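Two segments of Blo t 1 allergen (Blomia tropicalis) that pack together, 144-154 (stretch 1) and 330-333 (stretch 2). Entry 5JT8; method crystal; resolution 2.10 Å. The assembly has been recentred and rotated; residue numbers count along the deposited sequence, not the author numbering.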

ATOM      1  N   GLY A 144       6.671  -0.934  -6.103  1.00 27.25           N
ATOM      2  CA  GLY A 144       6.451  -2.362  -5.931  1.00 23.56           C
ATOM      3  C   GLY A 144       5.936  -3.050  -7.192  1.00 22.69           C
ATOM      4  O   GLY A 144       6.412  -4.117  -7.590  1.00 25.51           O
ATOM      5  N   VAL A 145       4.946  -2.442  -7.823  1.00 22.07           N
ATOM      6  CA  VAL A 145       4.444  -2.949  -9.095  1.00 22.01           C
ATOM      7  C   VAL A 145       5.574  -2.962 -10.132  1.00 24.60           C
ATOM      8  O   VAL A 145       5.786  -3.973 -10.801  1.00 28.46           O
ATOM      9  CB  VAL A 145       3.260  -2.104  -9.601  1.00 26.88           C
ATOM     10  CG1 VAL A 145       2.991  -2.357 -11.075  1.00 19.80           C
ATOM     11  CG2 VAL A 145       2.029  -2.404  -8.766  1.00 27.82           C
ATOM     12  N   ALA A 146       6.326  -1.857 -10.223  1.00 23.15           N
ATOM     13  CA  ALA A 146       7.420  -1.760 -11.199  1.00 24.48           C
ATOM     14  C   ALA A 146       8.482  -2.832 -10.965  1.00 24.06           C
ATOM     15  O   ALA A 146       8.934  -3.491 -11.900  1.00 26.40           O
ATOM     16  CB  ALA A 146       8.063  -0.358 -11.162  1.00 23.02           C
ATOM     17  N   GLU A 147       8.883  -3.000  -9.711  1.00 26.10           N
ATOM     18  CA  GLU A 147       9.857  -4.022  -9.373  1.00 24.67           C
ATOM     19  C   GLU A 147       9.321  -5.421  -9.729  1.00 24.24           C
ATOM     20  O   GLU A 147      10.056  -6.238 -10.273  1.00 24.78           O
ATOM     21  CB  GLU A 147      10.245  -3.927  -7.886  1.00 27.75           C
ATOM     22  CG  GLU A 147      10.974  -2.626  -7.521  1.00 32.69           C
ATOM     23  CD  GLU A 147      11.294  -2.498  -6.033  1.00 33.57           C
ATOM     24  OE1 GLU A 147      10.958  -3.409  -5.246  1.00 34.78           O
ATOM     25  OE2 GLU A 147      11.895  -1.477  -5.643  1.00 27.97           O
ATOM     26  N   SER A 148       8.040  -5.673  -9.464  1.00 23.41           N
ATOM     27  CA  SER A 148       7.410  -6.946  -9.830  1.00 29.30           C
ATOM     28  C   SER A 148       7.519  -7.234 -11.320  1.00 27.06           C
ATOM     29  O   SER A 148       7.843  -8.345 -11.738  1.00 23.56           O
ATOM     30  CB  SER A 148       5.925  -6.948  -9.440  1.00 26.60           C
ATOM     31  OG  SER A 148       5.799  -6.845  -8.045  1.00 33.34           O
ATOM     32  N   LEU A 149       7.215  -6.221 -12.119  1.00 23.74           N
ATOM     33  CA  LEU A 149       7.274  -6.368 -13.568  1.00 25.36           C
ATOM     34  C   LEU A 149       8.687  -6.678 -14.052  1.00 25.22           C
ATOM     35  O   LEU A 149       8.846  -7.481 -14.968  1.00 29.92           O
ATOM     36  CB  LEU A 149       6.735  -5.110 -14.254  1.00 21.16           C
ATOM     37  CG  LEU A 149       5.242  -4.882 -14.033  1.00 23.19           C
ATOM     38  CD1 LEU A 149       4.736  -3.608 -14.745  1.00 21.97           C
ATOM     39  CD2 LEU A 149       4.442  -6.098 -14.493  1.00 27.76           C
ATOM     40  N   TYR A 150       9.715  -6.061 -13.450  1.00 26.18           N
ATOM     41  CA  TYR A 150      11.092  -6.366 -13.861  1.00 26.08           C
ATOM     42  C   TYR A 150      11.443  -7.799 -13.508  1.00 26.41           C
ATOM     43  O   TYR A 150      12.185  -8.469 -14.233  1.00 30.21           O
ATOM     44  CB  TYR A 150      12.108  -5.389 -13.236  1.00 33.10           C
ATOM     45  CG  TYR A 150      12.217  -4.126 -14.056  1.00 35.73           C
ATOM     46  CD1 TYR A 150      13.124  -4.033 -15.109  1.00 40.12           C
ATOM     47  CD2 TYR A 150      11.380  -3.056 -13.817  1.00 24.84           C
ATOM     48  CE1 TYR A 150      13.201  -2.893 -15.889  1.00 37.19           C
ATOM     49  CE2 TYR A 150      11.447  -1.905 -14.585  1.00 30.33           C
ATOM     50  CZ  TYR A 150      12.357  -1.829 -15.621  1.00 36.71           C
ATOM     51  OH  TYR A 150      12.426  -0.687 -16.389  1.00 37.47           O
ATOM     52  N   SER A 151      10.898  -8.288 -12.405  1.00 27.08           N
ATOM     53  CA  SER A 151      11.157  -9.682 -12.023  1.00 28.59           C
ATOM     54  C   SER A 151      10.405 -10.603 -12.996  1.00 26.29           C
ATOM     55  O   SER A 151      10.967 -11.535 -13.564  1.00 32.04           O
ATOM     56  CB  SER A 151      10.720  -9.942 -10.576  1.00 32.18           C
ATOM     57  OG  SER A 151      11.080 -11.253 -10.165  1.00 35.56           O
ATOM     58  N   ILE A 152       9.130 -10.298 -13.203  1.00 27.77           N
ATOM     59  CA  ILE A 152       8.282 -11.113 -14.056  1.00 29.16           C
ATOM     60  C   ILE A 152       8.779 -11.171 -15.520  1.00 34.13           C
ATOM     61  O   ILE A 152       8.908 -12.251 -16.094  1.00 34.17           O
ATOM     62  CB  ILE A 152       6.841 -10.599 -14.013  1.00 29.84           C
ATOM     63  CG1 ILE A 152       6.266 -10.784 -12.601  1.00 22.95           C
ATOM     64  CG2 ILE A 152       5.997 -11.342 -15.022  1.00 29.26           C
ATOM     65  CD1 ILE A 152       4.922 -10.085 -12.385  1.00 22.01           C
ATOM     66  N   GLN A 153       9.098 -10.025 -16.114  1.00 27.71           N
ATOM     67  CA  GLN A 153       9.401 -10.000 -17.547  1.00 26.04           C
ATOM     68  C   GLN A 153      10.891 -10.109 -17.858  1.00 26.14           C
ATOM     69  O   GLN A 153      11.271 -10.480 -18.961  1.00 31.18           O
ATOM     70  CB  GLN A 153       8.800  -8.733 -18.175  1.00 28.12           C
ATOM     71  CG  GLN A 153       7.294  -8.723 -18.030  1.00 29.88           C
ATOM     72  CD  GLN A 153       6.629  -7.560 -18.722  1.00 34.59           C
ATOM     73  OE1 GLN A 153       6.507  -6.475 -18.157  1.00 36.68           O
ATOM     74  NE2 GLN A 153       6.164  -7.785 -19.937  1.00 34.93           N
ATOM     75  N   LYS A 154      11.747  -9.824 -16.890  1.00 27.98           N
ATOM     76  CA  LYS A 154      13.179  -9.833 -17.181  1.00 31.53           C
ATOM     77  C   LYS A 154      13.970 -10.658 -16.178  1.00 28.51           C
ATOM     78  O   LYS A 154      15.162 -10.804 -16.332  1.00 29.84           O
ATOM     79  CB  LYS A 154      13.724  -8.387 -17.230  1.00 31.08           C
ATOM     80  CG  LYS A 154      13.058  -7.505 -18.285  1.00 34.84           C
ATOM     81  CD  LYS A 154      13.444  -6.024 -18.151  1.00 45.98           C
ATOM     82  CE  LYS A 154      14.728  -5.677 -18.909  1.00 51.00           C
ATOM     83  NZ  LYS A 154      14.633  -5.995 -20.368  1.00 47.65           N
ATOM     84  N   TYR A 330      -2.796  -0.632 -13.175  1.00 21.93           N
ATOM     85  CA  TYR A 330      -1.674  -1.476 -13.587  1.00 24.68           C
ATOM     86  C   TYR A 330      -0.664  -0.671 -14.418  1.00 27.11           C
ATOM     87  O   TYR A 330      -0.959   0.435 -14.882  1.00 28.98           O
ATOM     88  CB  TYR A 330      -2.170  -2.704 -14.370  1.00 22.75           C
ATOM     89  CG  TYR A 330      -2.810  -2.420 -15.742  1.00 25.77           C
ATOM     90  CD1 TYR A 330      -4.172  -2.199 -15.862  1.00 23.47           C
ATOM     91  CD2 TYR A 330      -2.049  -2.419 -16.908  1.00 25.10           C
ATOM     92  CE1 TYR A 330      -4.765  -1.972 -17.104  1.00 27.16           C
ATOM     93  CE2 TYR A 330      -2.634  -2.207 -18.158  1.00 22.81           C
ATOM     94  CZ  TYR A 330      -3.999  -1.983 -18.241  1.00 26.03           C
ATOM     95  OH  TYR A 330      -4.601  -1.770 -19.459  1.00 26.04           O
ATOM     96  N   ALA A 331       0.538  -1.209 -14.573  1.00 20.67           N
ATOM     97  CA  ALA A 331       1.541  -0.547 -15.386  1.00 21.34           C
ATOM     98  C   ALA A 331       2.060  -1.489 -16.458  1.00 24.90           C
ATOM     99  O   ALA A 331       1.803  -2.697 -16.424  1.00 30.35           O
ATOM    100  CB  ALA A 331       2.704  -0.034 -14.511  1.00 26.52           C
ATOM    101  N   THR A 332       2.806  -0.918 -17.393  1.00 24.09           N
ATOM    102  CA  THR A 332       3.302  -1.629 -18.557  1.00 30.16           C
ATOM    103  C   THR A 332       4.757  -1.254 -18.793  1.00 31.77           C
ATOM    104  O   THR A 332       5.081  -0.060 -18.857  1.00 33.33           O
ATOM    105  CB  THR A 332       2.482  -1.264 -19.805  1.00 29.80           C
ATOM    106  OG1 THR A 332       1.107  -1.577 -19.560  1.00 28.47           O
ATOM    107  CG2 THR A 332       2.986  -2.029 -21.018  1.00 24.18           C
ATOM    108  N   LEU A 333       5.626  -2.256 -18.895  1.00 28.13           N
ATOM    109  CA  LEU A 333       7.028  -2.024 -19.239  1.00 33.40           C
ATOM    110  C   LEU A 333       7.226  -1.895 -20.751  1.00 35.89           C
ATOM    111  O   LEU A 333       7.796  -0.910 -21.258  1.00 31.80           O
ATOM    112  CB  LEU A 333       7.910  -3.149 -18.707  1.00 26.99           C
ATOM    113  CG  LEU A 333       7.982  -3.371 -17.197  1.00 30.22           C
ATOM    114  CD1 LEU A 333       9.172  -4.260 -16.852  1.00 30.40           C
ATOM    115  CD2 LEU A 333       8.091  -2.043 -16.442  1.00 26.19           C
ATOM    116  OXT LEU A 333       6.805  -2.799 -21.484  1.00 28.85           O
TER
HETATM  117  O   HOH W   1       4.578  -5.047 -18.496  1.00 25.09           O

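The C-terminal end of the chain packs against a helix through apolar contacts and one bridging water. No direct hydrogen bond joins the two stretches. The helix, 144-154, and the strand, 330-332, run at 47° to each other, and their axes approach to 8.9 Å. Together the stretches bury 310 Å².

Leu 333, the last residue of the chain, gives up the most surface, 124 Å². Its CA-to-CB bond points toward the helix, and the side chain takes the m,t rotamer. It meets three helix residues. Its CG lies 3.6 Å from CB of Leu 149. Its CD1 sits over one face of the Tyr 150 ring, 3.9 Å from the ring centroid and 10° off the ring normal, a CH-pi contact. Its CD2 is 3.8 Å from CE2 of the same ring. A branched apolar side chain suits this place, since both methyl groups find a surface on the tyrosine. The CA-to-CB bond of Tyr 150 points sideways, but the end of the side chain comes nearer. Its OH is hydrogen-bonded elsewhere in the structure.

Leu 149 covers 54 Å² and is also m,t. Its CD1 reaches the strand, 4.1 Å from CB of Ala 331 and 3.5 Å from O of Ala 331.

Ala 331 covers 42 Å², with its methyl group directed toward the helix. Besides Leu 149 it meets Val 145, whose CG1 is 4.2 Å from CB of Ala 331. Val 145 and Leu 149 are one helical turn apart, so both can reach this small residue. All three are buried, as fits their apolar side chains.

Gln 153 lies at the exposed end of the contact. Water 1 donates to OE1 of Gln 153 at 2.4 Å, a short distance, and accepts from N of Leu 333 at 3.0 Å. The polar amide thus serves the backbone through water.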